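Local structure of lectin 2 (Agrocybe aegerita, 4TQJ) at residues K115-L120 and I132-K137; G138-R143 and A153-K158; I5-P10 and R171-L176; V60-D65 and V75-A80. The protein binds sugars as a lectin, specifically recognising N-acetylglucosamine at the non-reducing end of glycans. The protein carries 1 engineered substitution. All coordinates share one frame; numbering follows the deposited sequence.

All four contacts belong to one beta-propeller. Interactions 1 and 2 lie in the same blade, and a probable hydrogen bond from G133 N to L140 O joins the middle strands. Interaction 4 is the inner hairpin of the preceding blade and meets interaction 1 where L120 packs on V75. Interaction 3, its centre about 7 Å from the chain centre, brings the N-terminal segment onto the following blade. Interactions 1, 3 and 4 are buried; interaction 2, its centre about 21 Å from the chain centre, is partly exposed. To the backbone bonds interaction 1 adds a charged tip, interaction 2 aliphatic packing round a bulge, interaction 3 a glutamine amide and waters, and interaction 4 only apolar side-chain packing.

Interaction 1: K115-L120 and I132-K137; sequences KHLRYL and IGFGEK
E136 draws two side chains of the other segment to its OE1. H116 NE2 donates to that oxygen at 3.1 Å, with an N-H...O angle of 172° and the oxygen in the plane of the imidazole, at the ring edge; the carboxylate plane is turned 71° from the ring. K115 NZ completes a longer salt bridge, 3.5 Å from E136 OE1. The glutamate chain is bent at chi2 (77°), which places CD on the side of K115 and H116. Behind this tip the backbones pair as an antiparallel hairpin, the innermost two strands of a propeller blade. F134 N bonds to L117 O at 2.7 Å, and Y119 N to I132 O at 2.8 Å. L117, Y119, I132 and F134 share one face of the sheet. There Y119 CE2 lies 3.7 Å from F134 CE2, the two rings meeting obliquely, while I132 CG2 packs 3.8 Å from Y119 CB. G133 sits opposite R118, its CA 3.3 Å from L117 O.

Farther out, the backbone N of R112 bonds to H116 ND1, W111 meets the imidazole edge-to-face, and K115 NZ also has a cation-pi partner in Y162. Y119 OH bonds to R174 O and so ties this blade to the next. With ND1 accepting and NE2 donating, H116 can use both ring nitrogens while neutral, and the negative charge of E136 would be offset mainly by K115; together they cross-link the open end of the hairpin.

Interaction 2: G138-R143 and A153-K158; sequences GVLVSR and ATLVLK
V156 has CG1 anti to its carbonyl carbon (chi1 -54°), which leaves CG2 between the backbone N and the carbonyl carbon, 3.4 Å from V139 O. The rotamer of V141 (chi1 166°) sets CG2 anti to the carbonyl carbon, where it meets V156 CG2 at 3.8 Å; V141 CB lies against V156 CG1, the two side chains crossing at about a right angle. This is the outer beta hairpin of a propeller blade, interrupted by a beta bulge. V139 pairs with L157 but L140 with L155, so V156 is the extra residue, and its backbone departs from extended geometry (psi -15°). The hydrogen bonds continue through the bulge: V139 N reaches L157 O at 2.9 Å, V156 N reaches V139 O, and V141 N and O both pair with T154.

V139 and V141 also touch I132 of the adjacent strand, and L157 touches I187 of the next blade. Toward the connecting turn, S142 OG bonds to G151 O and T154 OG1 to P152 O. On the other face L140 and L155 cross obliquely, L140 CD1 3.7 Å from L155 CB; against the backbone it is tighter, L140 CD1 lying 3.4 Å from L155 CA.

Interaction 3: I5-P10 and R171-L176; sequences ITQDLP and RHLRFL
T6 lays its CB over one face of the F175 ring, 3.9 Å from the centroid and displaced toward the rim, a CH-pi contact. It belongs to the N-terminal segment of the beta-propeller, which adds a short antiparallel edge to strand 173-177 near the middle of the molecule. I5 and L176 form the hydrogen-bonded pair: I5 N meets L176 O and L176 N meets I5 O, both at 2.9 Å, and their side chains lie side by side, pointing the same way.

Beyond T6 the chain turns away and a side chain takes over the pairing. The Q7 side chain, extended beyond CG (chi2 178°), crosses that of F175 at about a right angle, its CG near CE2, and its OE1 accepts from R174 N at 2.9 Å, in the plane of the amide carbonyl. One water donates to both Q7 OE1 and H172 O and accepts from R174 NH2; a second links Q7 NE2 to H172 O. R174 NH1 is held by F160 O, and both ring nitrogens of H172 are engaged, with D192 and R168. The turn itself is fixed by an ST motif, in which T6 OG1 accepts from L9 N at 2.8 Å.

Interaction 4: V60-D65 and V75-A80; sequences VRLIAD and VGFGNA
F77 and V60 stand side by side on one face of the sheet and point the same way. V60 CG1 touches F77 CD2 at 3.7 Å, and V60 CB comes equally near that ring atom. The phenyl group has CG anti to its own carbonyl carbon (chi1 -67°), which places CG beside V60 CB, and V60 O lies at the ring edge, in its plane, 3.6 Å from CD2. The same oxygen accepts from F77 N at 2.7 Å in a nearly straight bond (N-H...O 174°), so one carbonyl meets both the backbone and the ring of F77. The return bond, V60 N to F77 O, is weak at 3.3 Å. Farther along the ring, L62 CD1 approaches F77 CE2 obliquely at 4.1 Å.

These strands, 60-64 and 73-77, are the inner antiparallel hairpin of a propeller blade, and the face carrying V60, L62, V75 and F77 is turned to the next blade, where L120 covers V75 and R118 packs on V60 and F77. R61 points to the other face; its NH1 bonds to F47 O, and its backbone O accepts from W397 NE1.

V75, which the contact buries most, is gripped through its backbone: V75 O takes L62 N at 2.8 Å, nearly along the C=O axis, while V75 N donates to L62 O at 3.0 Å, from above the carbonyl plane.

Interaction 1: K115-L120 and I132-K137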
loop_
_atom_site.group_PDB
_atom_site.type_symbol
_atom_site.label_atom_id
_atom_site.label_comp_id
_atom_site.label_asym_id
_atom_site.label_seq_id
_atom_site.Cartn_x
_atom_site.Cartn_y
_atom_site.Cartn_z
ATOM N N LYS A 115 20.103 28.193 7.933
ATOM C CA LYS A 115 21.292 28.239 7.082
ATOM C C LYS A 115 21.411 27.024 6.156
ATOM O O LYS A 115 21.952 27.117 5.056
ATOM C CB LYS A 115 22.557 28.333 7.946
ATOM C CG LYS A 115 22.525 29.450 8.997
ATOM C CD LYS A 115 23.804 29.458 9.841
ATOM C CE LYS A 115 25.019 29.853 9.014
ATOM N NZ LYS A 115 26.303 29.901 9.808
ATOM N N HIS A 116 20.905 25.883 6.613
ATOM C CA HIS A 116 21.153 24.623 5.937
ATOM C C HIS A 116 19.880 23.898 5.496
ATOM O O HIS A 116 18.781 24.176 5.983
ATOM C CB HIS A 116 21.981 23.717 6.848
ATOM C CG HIS A 116 23.119 24.422 7.517
ATOM N ND1 HIS A 116 23.170 24.630 8.878
ATOM C CD2 HIS A 116 24.241 24.981 7.007
ATOM C CE1 HIS A 116 24.278 25.281 9.180
ATOM N NE2 HIS A 116 24.945 25.503 8.063
ATOM N N LEU A 117 20.057 22.966 4.564
ATOM C CA LEU A 117 18.995 22.068 4.121
ATOM C C LEU A 117 19.427 20.639 4.387
ATOM O O LEU A 117 20.567 20.289 4.119
ATOM C CB LEU A 117 18.758 22.224 2.617
ATOM C CG LEU A 117 18.333 23.625 2.178
ATOM C CD1 LEU A 117 18.540 23.822 0.675
ATOM C CD2 LEU A 117 16.886 23.853 2.582
ATOM N N ARG A 118 18.509 19.820 4.890
ATOM C CA ARG A 118 18.752 18.397 5.075
ATOM C C ARG A 118 17.658 17.593 4.390
ATOM O O ARG A 118 16.481 17.806 4.646
ATOM C CB ARG A 118 18.842 18.056 6.571
ATOM C CG ARG A 118 20.210 18.390 7.176
ATOM C CD ARG A 118 20.171 18.581 8.702
ATOM N NE ARG A 118 19.460 19.793 9.097
ATOM C CZ ARG A 118 19.250 20.159 10.359
ATOM N NH1 ARG A 118 19.717 19.418 11.349
ATOM N NH2 ARG A 118 18.585 21.277 10.633
ATOM N N TYR A 119 18.063 16.679 3.515
ATOM C CA TYR A 119 17.143 15.856 2.728
ATOM C C TYR A 119 17.467 14.386 2.914
ATOM O O TYR A 119 18.570 14.031 3.332
ATOM C CB TYR A 119 17.312 16.141 1.239
ATOM C CG TYR A 119 16.934 17.528 0.756
ATOM C CD1 TYR A 119 15.838 18.204 1.270
ATOM C CD2 TYR A 119 17.666 18.141 -0.252
ATOM C CE1 TYR A 119 15.498 19.479 0.799
ATOM C CE2 TYR A 119 17.331 19.395 -0.726
ATOM C CZ TYR A 119 16.256 20.063 -0.199
ATOM O OH TYR A 119 15.922 21.307 -0.696
ATOM N N LEU A 120 16.508 13.536 2.573
ATOM C CA LEU A 120 16.724 12.094 2.499
ATOM C C LEU A 120 16.422 11.637 1.086
ATOM O O LEU A 120 15.347 11.919 0.560
ATOM C CB LEU A 120 15.800 11.369 3.473
ATOM C CG LEU A 120 16.061 11.731 4.930
ATOM C CD1 LEU A 120 14.842 11.442 5.810
ATOM C CD2 LEU A 120 17.314 11.029 5.433
ATOM N N ILE A 132 21.522 13.459 2.834
ATOM C CA ILE A 132 22.231 14.491 2.097
ATOM C C ILE A 132 21.907 15.850 2.677
ATOM O O ILE A 132 20.747 16.244 2.773
ATOM C CB ILE A 132 21.951 14.412 0.567
ATOM C CG1 ILE A 132 22.580 15.591 -0.179
ATOM C CG2 ILE A 132 20.477 14.323 0.271
ATOM C CD1 ILE A 132 22.703 15.305 -1.680
ATOM N N GLY A 133 22.941 16.565 3.094
ATOM C CA GLY A 133 22.734 17.857 3.716
ATOM C C GLY A 133 23.523 18.942 3.029
ATOM O O GLY A 133 24.688 18.758 2.698
ATOM N N PHE A 134 22.876 20.074 2.803
ATOM C CA PHE A 134 23.550 21.235 2.235
ATOM C C PHE A 134 24.029 22.081 3.402
ATOM O O PHE A 134 23.284 22.897 3.935
ATOM C CB PHE A 134 22.601 22.019 1.326
ATOM C CG PHE A 134 22.294 21.314 0.017
ATOM C CD1 PHE A 134 23.061 21.561 -1.116
ATOM C CD2 PHE A 134 21.252 20.397 -0.076
ATOM C CE1 PHE A 134 22.793 20.906 -2.327
ATOM C CE2 PHE A 134 20.978 19.739 -1.288
ATOM C CZ PHE A 134 21.741 19.996 -2.405
ATOM N N GLY A 135 25.277 21.854 3.804
ATOM C CA GLY A 135 25.805 22.448 5.018
ATOM C C GLY A 135 26.698 23.659 4.809
ATOM O O GLY A 135 26.504 24.438 3.874
ATOM N N GLU A 136 27.682 23.812 5.689
ATOM C CA GLU A 136 28.532 24.990 5.672
ATOM C C GLU A 136 29.537 24.914 4.534
ATOM O O GLU A 136 29.544 25.771 3.640
ATOM C CB GLU A 136 29.220 25.166 7.034
ATOM C CG GLU A 136 29.746 26.563 7.300
ATOM C CD GLU A 136 28.670 27.570 7.688
ATOM O OE1 GLU A 136 27.493 27.187 7.902
ATOM O OE2 GLU A 136 29.012 28.772 7.778
ATOM N N LYS A 137 30.362 23.874 4.536
ATOM C CA LYS A 137 31.438 23.751 3.560
ATOM C C LYS A 137 30.993 23.101 2.250
ATOM O O LYS A 137 31.780 22.934 1.325
ATOM C CB LYS A 137 32.613 22.964 4.154
ATOM C CG LYS A 137 33.231 23.563 5.405
ATOM C CD LYS A 137 34.456 22.734 5.812
ATOM C CE LYS A 137 34.820 22.903 7.288
ATOM N NZ LYS A 137 35.244 24.289 7.629
HETATM O O HOH W 1 23.670 25.820 3.312
#

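Interaction 2: G138-R143 and A153-K158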
loop_
_atom_site.group_PDB
_atom_site.type_symbol
_atom_site.label_atom_id
_atom_site.label_comp_id
_atom_site.label_asym_id
_atom_site.label_seq_id
_atom_site.Cartn_x
_atom_site.Cartn_y
_atom_site.Cartn_z
ATOM N N GLY A 138 29.730 22.715 2.170
ATOM C CA GLY A 138 29.230 22.128 0.950
ATOM C C GLY A 138 28.199 21.059 1.199
ATOM O O GLY A 138 27.469 21.114 2.179
ATOM N N VAL A 139 28.129 20.096 0.287
ATOM C CA VAL A 139 27.150 19.021 0.369
ATOM C C VAL A 139 27.751 17.860 1.131
ATOM O O VAL A 139 28.725 17.261 0.683
ATOM C CB VAL A 139 26.777 18.504 -1.022
ATOM C CG1 VAL A 139 25.723 17.395 -0.926
ATOM C CG2 VAL A 139 26.302 19.646 -1.891
ATOM N N LEU A 140 27.176 17.561 2.290
ATOM C CA LEU A 140 27.616 16.444 3.106
ATOM C C LEU A 140 26.685 15.280 2.858
ATOM O O LEU A 140 25.462 15.448 2.873
ATOM C CB LEU A 140 27.557 16.802 4.595
ATOM C CG LEU A 140 28.676 17.630 5.218
ATOM C CD1 LEU A 140 30.017 17.007 4.914
ATOM C CD2 LEU A 140 28.626 19.073 4.740
ATOM N N VAL A 141 27.259 14.106 2.627
ATOM C CA VAL A 141 26.470 12.897 2.449
ATOM C C VAL A 141 26.905 11.816 3.438
ATOM O O VAL A 141 28.098 11.598 3.653
ATOM C CB VAL A 141 26.577 12.358 1.006
ATOM C CG1 VAL A 141 26.041 10.937 0.918
ATOM C CG2 VAL A 141 25.828 13.260 0.048
ATOM N N SER A 142 25.933 11.159 4.058
ATOM C CA SER A 142 26.219 9.927 4.782
ATOM C C SER A 142 25.496 8.803 4.077
ATOM O O SER A 142 24.268 8.792 3.994
ATOM C CB SER A 142 25.792 10.000 6.250
ATOM O OG SER A 142 25.560 8.687 6.748
ATOM N N ARG A 143 26.270 7.869 3.540
ATOM C CA ARG A 143 25.709 6.756 2.807
ATOM C C ARG A 143 24.959 5.818 3.753
ATOM O O ARG A 143 25.429 5.499 4.848
ATOM C CB ARG A 143 26.804 6.027 2.013
ATOM C CG ARG A 143 27.246 6.804 0.772
ATOM C CD ARG A 143 28.679 6.538 0.333
ATOM N NE ARG A 143 28.815 5.323 -0.461
ATOM C CZ ARG A 143 29.647 5.187 -1.492
ATOM N NH1 ARG A 143 30.411 6.196 -1.879
ATOM N NH2 ARG A 143 29.701 4.037 -2.149
ATOM N N ALA A 153 29.634 10.982 7.735
ATOM C CA ALA A 153 29.228 12.218 7.087
ATOM C C ALA A 153 30.425 12.771 6.332
ATOM O O ALA A 153 31.447 13.131 6.921
ATOM C CB ALA A 153 28.729 13.225 8.113
ATOM N N THR A 154 30.292 12.829 5.017
ATOM C CA THR A 154 31.415 13.106 4.147
ATOM C C THR A 154 31.132 14.275 3.215
ATOM O O THR A 154 30.082 14.336 2.556
ATOM C CB THR A 154 31.742 11.857 3.310
ATOM O OG1 THR A 154 32.088 10.772 4.188
ATOM C CG2 THR A 154 32.884 12.130 2.386
ATOM N N LEU A 155 32.067 15.210 3.159
ATOM C CA LEU A 155 31.936 16.332 2.243
ATOM C C LEU A 155 32.199 15.789 0.852
ATOM O O LEU A 155 33.329 15.442 0.534
ATOM C CB LEU A 155 32.939 17.429 2.610
ATOM C CG LEU A 155 32.920 18.741 1.824
ATOM C CD1 LEU A 155 31.559 19.416 1.915
ATOM C CD2 LEU A 155 34.002 19.679 2.350
ATOM N N VAL A 156 31.154 15.691 0.035
ATOM C CA VAL A 156 31.275 15.094 -1.291
ATOM C C VAL A 156 31.355 16.120 -2.418
ATOM O O VAL A 156 31.719 15.782 -3.552
ATOM C CB VAL A 156 30.122 14.105 -1.590
ATOM C CG1 VAL A 156 30.019 13.067 -0.502
ATOM C CG2 VAL A 156 28.804 14.856 -1.764
ATOM N N LEU A 157 31.009 17.364 -2.104
ATOM C CA LEU A 157 31.061 18.442 -3.079
ATOM C C LEU A 157 31.213 19.779 -2.356
ATOM O O LEU A 157 30.401 20.110 -1.490
ATOM C CB LEU A 157 29.791 18.451 -3.931
ATOM C CG LEU A 157 29.776 19.437 -5.105
ATOM C CD1 LEU A 157 30.795 19.010 -6.159
ATOM C CD2 LEU A 157 28.390 19.541 -5.725
ATOM N N LYS A 158 32.252 20.539 -2.703
ATOM C CA LYS A 158 32.515 21.816 -2.050
ATOM C C LYS A 158 31.836 22.983 -2.764
ATOM O O LYS A 158 32.495 23.859 -3.331
ATOM C CB LYS A 158 34.021 22.060 -1.927
ATOM C CG LYS A 158 34.754 21.010 -1.078
ATOM C CD LYS A 158 36.175 21.465 -0.730
ATOM C CE LYS A 158 36.893 20.453 0.155
ATOM N NZ LYS A 158 38.305 20.860 0.446
#

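Interaction 3: I5-P10 and R171-L176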
loop_
_atom_site.group_PDB
_atom_site.type_symbol
_atom_site.label_atom_id
_atom_site.label_comp_id
_atom_site.label_asym_id
_atom_site.label_seq_id
_atom_site.Cartn_x
_atom_site.Cartn_y
_atom_site.Cartn_z
ATOM N N ILE A 5 12.952 16.466 -5.271
ATOM C CA ILE A 5 13.019 16.897 -3.884
ATOM C C ILE A 5 13.287 18.390 -3.850
ATOM O O ILE A 5 14.299 18.839 -4.383
ATOM C CB ILE A 5 14.141 16.149 -3.161
ATOM C CG1 ILE A 5 13.765 14.672 -3.049
ATOM C CG2 ILE A 5 14.406 16.750 -1.785
ATOM C CD1 ILE A 5 14.862 13.817 -2.507
ATOM N N THR A 6 12.372 19.151 -3.255
ATOM C CA THR A 6 12.512 20.608 -3.165
ATOM C C THR A 6 12.554 21.030 -1.704
ATOM O O THR A 6 12.329 20.215 -0.821
ATOM C CB THR A 6 11.360 21.388 -3.900
ATOM O OG1 THR A 6 10.136 21.280 -3.161
ATOM C CG2 THR A 6 11.151 20.879 -5.315
ATOM N N GLN A 7 12.865 22.297 -1.445
ATOM C CA GLN A 7 12.851 22.813 -0.081
ATOM C C GLN A 7 11.444 22.777 0.514
ATOM O O GLN A 7 11.258 22.401 1.670
ATOM C CB GLN A 7 13.416 24.239 -0.042
ATOM C CG GLN A 7 14.839 24.310 -0.567
ATOM C CD GLN A 7 15.410 25.702 -0.588
ATOM O OE1 GLN A 7 16.270 26.004 -1.414
ATOM N NE2 GLN A 7 14.938 26.564 0.316
ATOM N N ASP A 8 10.451 23.162 -0.281
ATOM C CA ASP A 8 9.071 23.188 0.200
ATOM C C ASP A 8 8.487 21.775 0.297
ATOM O O ASP A 8 7.685 21.473 1.177
ATOM C CB ASP A 8 8.205 24.046 -0.727
ATOM C CG ASP A 8 8.496 25.529 -0.585
ATOM O OD1 ASP A 8 9.054 25.928 0.459
ATOM O OD2 ASP A 8 8.172 26.300 -1.513
ATOM N N LEU A 9 8.888 20.920 -0.626
ATOM C CA LEU A 9 8.388 19.546 -0.662
ATOM C C LEU A 9 9.565 18.590 -0.682
ATOM O O LEU A 9 9.922 18.055 -1.722
ATOM C CB LEU A 9 7.500 19.347 -1.893
ATOM C CG LEU A 9 6.172 20.097 -1.831
ATOM C CD1 LEU A 9 5.465 20.102 -3.192
ATOM C CD2 LEU A 9 5.274 19.491 -0.760
ATOM N N PRO A 10 10.201 18.400 0.476
ATOM C CA PRO A 10 11.367 17.521 0.542
ATOM C C PRO A 10 11.021 16.033 0.404
ATOM O O PRO A 10 11.922 15.218 0.160
ATOM C CB PRO A 10 11.931 17.820 1.934
ATOM C CG PRO A 10 10.746 18.243 2.713
ATOM C CD PRO A 10 9.946 19.068 1.763
ATOM N N ARG A 171 17.829 33.918 -0.737
ATOM C CA ARG A 171 18.234 34.327 -2.070
ATOM C C ARG A 171 18.183 33.225 -3.136
ATOM O O ARG A 171 17.912 33.502 -4.303
ATOM C CB ARG A 171 19.644 34.932 -2.013
ATOM C CG ARG A 171 19.712 36.245 -1.232
ATOM C CD ARG A 171 21.127 36.817 -1.128
ATOM N NE ARG A 171 21.742 37.025 -2.434
ATOM C CZ ARG A 171 21.526 38.083 -3.214
ATOM N NH1 ARG A 171 20.691 39.040 -2.832
ATOM N NH2 ARG A 171 22.138 38.173 -4.390
ATOM N N HIS A 172 18.418 31.990 -2.715
ATOM C CA HIS A 172 18.721 30.882 -3.624
ATOM C C HIS A 172 17.867 29.652 -3.337
ATOM O O HIS A 172 17.272 29.542 -2.266
ATOM C CB HIS A 172 20.206 30.525 -3.493
ATOM C CG HIS A 172 21.107 31.723 -3.525
ATOM N ND1 HIS A 172 22.014 32.000 -2.524
ATOM C CD2 HIS A 172 21.202 32.740 -4.413
ATOM C CE1 HIS A 172 22.645 33.128 -2.806
ATOM N NE2 HIS A 172 22.171 33.597 -3.946
ATOM N N LEU A 173 17.825 28.732 -4.298
ATOM C CA LEU A 173 17.076 27.489 -4.166
ATOM C C LEU A 173 17.969 26.299 -4.471
ATOM O O LEU A 173 18.758 26.333 -5.408
ATOM C CB LEU A 173 15.891 27.472 -5.131
ATOM C CG LEU A 173 14.870 28.601 -4.928
ATOM C CD1 LEU A 173 13.986 28.716 -6.155
ATOM C CD2 LEU A 173 14.036 28.355 -3.661
ATOM N N ARG A 174 17.834 25.235 -3.688
ATOM C CA ARG A 174 18.622 24.042 -3.934
ATOM C C ARG A 174 17.728 22.816 -3.894
ATOM O O ARG A 174 17.143 22.510 -2.866
ATOM C CB ARG A 174 19.776 23.938 -2.928
ATOM C CG ARG A 174 20.953 24.887 -3.258
ATOM C CD ARG A 174 21.831 25.147 -2.033
ATOM N NE ARG A 174 21.100 25.923 -1.035
ATOM C CZ ARG A 174 21.564 26.249 0.169
ATOM N NH1 ARG A 174 22.773 25.867 0.558
ATOM N NH2 ARG A 174 20.804 26.951 0.994
ATOM N N PHE A 175 17.635 22.133 -5.031
ATOM C CA PHE A 175 16.733 20.997 -5.193
ATOM C C PHE A 175 17.522 19.775 -5.660
ATOM O O PHE A 175 18.675 19.883 -6.056
ATOM C CB PHE A 175 15.658 21.293 -6.252
ATOM C CG PHE A 175 14.800 22.505 -5.977
ATOM C CD1 PHE A 175 14.159 23.147 -7.036
ATOM C CD2 PHE A 175 14.586 22.972 -4.692
ATOM C CE1 PHE A 175 13.346 24.244 -6.823
ATOM C CE2 PHE A 175 13.767 24.071 -4.470
ATOM C CZ PHE A 175 13.145 24.705 -5.543
ATOM N N LEU A 176 16.881 18.614 -5.640
ATOM C CA LEU A 176 17.469 17.404 -6.189
ATOM C C LEU A 176 16.495 16.880 -7.232
ATOM O O LEU A 176 15.310 16.797 -6.976
ATOM C CB LEU A 176 17.685 16.360 -5.102
ATOM C CG LEU A 176 18.588 16.724 -3.918
ATOM C CD1 LEU A 176 18.482 15.647 -2.820
ATOM C CD2 LEU A 176 20.029 16.933 -4.374
HETATM O O HOH W 2 18.615 27.508 -0.877
HETATM O O HOH W 3 15.140 29.393 -0.470
#

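Interaction 4: V60-D65 and V75-A80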
loop_
_atom_site.group_PDB
_atom_site.type_symbol
_atom_site.label_atom_id
_atom_site.label_comp_id
_atom_site.label_asym_id
_atom_site.label_seq_id
_atom_site.Cartn_x
_atom_site.Cartn_y
_atom_site.Cartn_z
ATOM N N VAL A 60 14.384 18.937 11.963
ATOM C CA VAL A 60 13.829 18.558 10.674
ATOM C C VAL A 60 13.148 17.203 10.830
ATOM O O VAL A 60 13.746 16.251 11.361
ATOM C CB VAL A 60 14.954 18.490 9.602
ATOM C CG1 VAL A 60 14.441 17.932 8.289
ATOM C CG2 VAL A 60 15.542 19.868 9.393
ATOM N N ARG A 61 11.895 17.109 10.387
ATOM C CA ARG A 61 11.143 15.859 10.519
ATOM C C ARG A 61 10.532 15.395 9.193
ATOM O O ARG A 61 9.736 16.116 8.579
ATOM C CB ARG A 61 10.067 16.015 11.599
ATOM C CG ARG A 61 10.637 15.989 13.019
ATOM C CD ARG A 61 9.637 16.506 14.044
ATOM N NE ARG A 61 9.512 17.966 14.002
ATOM C CZ ARG A 61 8.676 18.664 14.762
ATOM N NH1 ARG A 61 7.891 18.031 15.628
ATOM N NH2 ARG A 61 8.622 19.986 14.652
ATOM N N LEU A 62 10.908 14.186 8.762
ATOM C CA LEU A 62 10.579 13.700 7.428
ATOM C C LEU A 62 10.130 12.237 7.432
ATOM O O LEU A 62 10.072 11.609 8.484
ATOM C CB LEU A 62 11.787 13.868 6.497
ATOM C CG LEU A 62 12.353 15.292 6.317
ATOM C CD1 LEU A 62 13.707 15.251 5.631
ATOM C CD2 LEU A 62 11.386 16.203 5.567
ATOM N N ILE A 63 9.800 11.720 6.248
ATOM C CA ILE A 63 9.494 10.307 6.041
ATOM C C ILE A 63 10.336 9.807 4.883
ATOM O O ILE A 63 10.375 10.440 3.826
ATOM C CB ILE A 63 8.027 10.081 5.644
ATOM C CG1 ILE A 63 7.086 10.566 6.736
ATOM C CG2 ILE A 63 7.774 8.599 5.367
ATOM C CD1 ILE A 63 6.743 9.477 7.727
ATOM N N ALA A 64 11.037 8.697 5.078
ATOM C CA ALA A 64 11.752 8.068 3.972
ATOM C C ALA A 64 12.002 6.595 4.245
ATOM O O ALA A 64 11.954 6.149 5.393
ATOM C CB ALA A 64 13.064 8.796 3.696
ATOM N N ASP A 65 12.262 5.837 3.190
ATOM C CA ASP A 65 12.572 4.428 3.355
ATOM C C ASP A 65 14.057 4.300 3.661
ATOM O O ASP A 65 14.896 4.358 2.759
ATOM C CB ASP A 65 12.200 3.624 2.104
ATOM C CG ASP A 65 12.447 2.124 2.283
ATOM O OD1 ASP A 65 12.825 1.729 3.396
ATOM O OD2 ASP A 65 12.254 1.348 1.326
ATOM N N VAL A 75 11.801 9.885 10.221
ATOM C CA VAL A 75 13.166 10.342 10.409
ATOM C C VAL A 75 13.172 11.751 10.993
ATOM O O VAL A 75 12.507 12.651 10.473
ATOM C CB VAL A 75 13.947 10.350 9.089
ATOM C CG1 VAL A 75 15.393 10.717 9.351
ATOM C CG2 VAL A 75 13.835 9.005 8.369
ATOM N N GLY A 76 13.908 11.930 12.084
ATOM C CA GLY A 76 14.014 13.217 12.733
ATOM C C GLY A 76 15.458 13.641 12.863
ATOM O O GLY A 76 16.304 12.857 13.306
ATOM N N PHE A 77 15.750 14.875 12.460
ATOM C CA PHE A 77 17.077 15.449 12.652
ATOM C C PHE A 77 17.021 16.245 13.943
ATOM O O PHE A 77 16.594 17.397 13.945
ATOM C CB PHE A 77 17.471 16.349 11.466
ATOM C CG PHE A 77 17.676 15.599 10.178
ATOM C CD1 PHE A 77 18.958 15.303 9.728
ATOM C CD2 PHE A 77 16.592 15.179 9.419
ATOM C CE1 PHE A 77 19.156 14.611 8.541
ATOM C CE2 PHE A 77 16.778 14.475 8.233
ATOM C CZ PHE A 77 18.069 14.189 7.798
ATOM N N GLY A 78 17.425 15.608 15.044
ATOM C CA GLY A 78 17.360 16.209 16.365
ATOM C C GLY A 78 18.586 17.027 16.715
ATOM O O GLY A 78 19.260 17.546 15.830
ATOM N N ASN A 79 18.869 17.149 18.011
ATOM C CA ASN A 79 20.025 17.917 18.479
ATOM C C ASN A 79 21.329 17.139 18.324
ATOM O O ASN A 79 22.311 17.651 17.791
ATOM C CB ASN A 79 19.840 18.332 19.942
ATOM C CG ASN A 79 18.718 19.332 20.130
ATOM O OD1 ASN A 79 18.530 20.235 19.313
ATOM N ND2 ASN A 79 17.960 19.175 21.208
ATOM N N ALA A 80 21.324 15.889 18.773
ATOM C CA ALA A 80 22.549 15.093 18.834
ATOM C C ALA A 80 22.756 14.227 17.597
ATOM O O ALA A 80 23.786 13.573 17.455
ATOM C CB ALA A 80 22.561 14.229 20.090
#